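Local atomic coordinates of S-M checkpoint control protein rad4 (Schizosaccharomyces pombe, PDB entry 4BMD), a protein that is essential for DNA replication and for the checkpoint coupling S and M phases, acting as a signaling adaptor that engages both phosphorylated sites of a crb2 dimer. Residues P154-M157 / K158-F161. Numbering follows the deposited sequence.
Sequences PFSM and KTRF
Phe155 meets the first turn of helix 157-168 through two neighbours of unlike character, Thr159 and Arg160. The methyl CG2 of Thr159 approaches the ring obliquely, 4.0 Å from CG of Phe155, and the two side chains cross at about a right angle. In the Arg160 conformer modelled here, one of two, CB of Phe155 sits over the centre of one guanidinium face, 3.9 Å from CZ of Arg160, while NH1 lies at the edge of the ring, near its plane. With ring and guanidinium planes 65° apart, this is no parallel stack; the aliphatic CB, rather than the ring, meets the flat face. An extended chain from CG to NE carries the arginine back over the loop.

Ser156 is the N-cap residue of this helix, which follows strand 146-149 in the parallel sheet of BRCT 4, one of the two BRCT domains in this fragment. Its carbonyl O accepts the backbone N of Arg160 at 3.0 Å, with an N-H...O angle of 163°, and Met157 O receives Phe161 N likewise. OG of Ser156, held between its own backbone N and carbonyl carbon (chi1 65°), stands 3.1 Å from Thr159 N. A water accepts from Ser156 N and also bonds to Thr159 OG1, which is further tied to Thr115 OG1 on strand 111-115. A valine in place of Thr159 would probably cost that water one of these two partners and Thr115 OG1 its hydrogen bond to the threonine.

On the exposed flank, CG of Met157 is anti to the backbone N and, in the given conformer of two, its extended chain runs obliquely past the CZ-CE2 rim of Phe161, bringing CE to 3.5 Å from CZ of Phe161. The oblique Met-aromatic contact has SD 5.0 Å from the centroid of the Phe161 ring, and Met157 O lies over one ring face, offset toward the rim.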
loop_
_atom_site.group_PDB
_atom_site.type_symbol
_atom_site.label_atom_id
_atom_site.label_comp_id
_atom_site.label_asym_id
_atom_site.label_seq_id
_atom_site.Cartn_x
_atom_site.Cartn_y
_atom_site.Cartn_z
ATOM N N PRO A 154 15.708 11.306 -2.903
ATOM C CA PRO A 154 17.157 11.273 -3.126
ATOM C C PRO A 154 17.800 10.173 -2.291
ATOM O O PRO A 154 17.420 9.986 -1.134
ATOM C CB PRO A 154 17.617 12.647 -2.632
ATOM C CG PRO A 154 16.421 13.518 -2.787
ATOM C CD PRO A 154 15.248 12.638 -2.472
ATOM N N PHE A 155 18.749 9.447 -2.875
ATOM C CA PHE A 155 19.380 8.322 -2.191
ATOM C C PHE A 155 20.180 8.782 -0.979
ATOM O O PHE A 155 21.077 9.616 -1.095
ATOM C CB PHE A 155 20.297 7.540 -3.138
ATOM C CG PHE A 155 19.569 6.824 -4.244
ATOM C CD1 PHE A 155 18.187 6.717 -4.235
ATOM C CD2 PHE A 155 20.273 6.251 -5.292
ATOM C CE1 PHE A 155 17.521 6.060 -5.254
ATOM C CE2 PHE A 155 19.613 5.590 -6.312
ATOM C CZ PHE A 155 18.235 5.494 -6.292
ATOM N N SER A 156 19.844 8.236 0.184
ATOM C CA SER A 156 20.611 8.499 1.390
ATOM C C SER A 156 21.909 7.709 1.336
ATOM O O SER A 156 22.062 6.814 0.503
ATOM C CB SER A 156 19.812 8.095 2.629
ATOM O OG SER A 156 19.594 6.694 2.656
ATOM N N MET A 157 22.843 8.046 2.220
ATOM C CA MET A 157 24.120 7.349 2.318
ATOM C C MET A 157 23.896 5.866 2.595
ATOM O O MET A 157 24.575 5.001 2.039
ATOM C CB MET A 157 24.952 7.968 3.443
ATOM C CG MET A 157 26.394 7.499 3.522
ATOM S SD MET A 157 27.239 8.243 4.935
ATOM C CE MET A 157 28.953 7.894 4.551
ATOM N N LYS A 158 22.936 5.586 3.469
ATOM C CA LYS A 158 22.594 4.217 3.831
ATOM C C LYS A 158 22.048 3.457 2.624
ATOM O O LYS A 158 22.371 2.287 2.420
ATOM C CB LYS A 158 21.576 4.214 4.974
ATOM C CG LYS A 158 21.193 2.831 5.462
ATOM C CD LYS A 158 20.298 2.912 6.688
ATOM C CE LYS A 158 21.002 3.620 7.835
ATOM N NZ LYS A 158 20.188 3.604 9.083
ATOM N N THR A 159 21.224 4.130 1.827
ATOM C CA THR A 159 20.665 3.538 0.618
ATOM C C THR A 159 21.764 3.204 -0.388
ATOM O O THR A 159 21.772 2.120 -0.972
ATOM C CB THR A 159 19.621 4.466 -0.037
ATOM O OG1 THR A 159 18.445 4.514 0.779
ATOM C CG2 THR A 159 19.241 3.965 -1.421
ATOM N N ARG A 160 22.694 4.136 -0.580
ATOM C CA ARG A 160 23.808 3.922 -1.496
ATOM C C ARG A 160 24.672 2.743 -1.056
ATOM O O ARG A 160 25.164 1.982 -1.888
ATOM C CB ARG A 160 24.658 5.189 -1.622
ATOM C CG ARG A 160 23.903 6.388 -2.171
ATOM C CD ARG A 160 24.841 7.546 -2.471
ATOM N NE ARG A 160 24.118 8.730 -2.926
ATOM C CZ ARG A 160 23.762 8.951 -4.187
ATOM N NH1 ARG A 160 24.057 8.065 -5.128
ATOM N NH2 ARG A 160 23.107 10.059 -4.508
ATOM N N PHE A 161 24.853 2.597 0.254
ATOM C CA PHE A 161 25.619 1.480 0.802
ATOM C C PHE A 161 24.945 0.155 0.473
ATOM O O PHE A 161 25.595 -0.790 0.025
ATOM C CB PHE A 161 25.762 1.608 2.320
ATOM C CG PHE A 161 26.751 2.650 2.753
ATOM C CD1 PHE A 161 27.713 3.121 1.875
ATOM C CD2 PHE A 161 26.722 3.154 4.043
ATOM C CE1 PHE A 161 28.625 4.079 2.275
ATOM C CE2 PHE A 161 27.631 4.113 4.450
ATOM C CZ PHE A 161 28.584 4.574 3.564
HETATM O O HOH W 1 17.347 6.741 0.515
#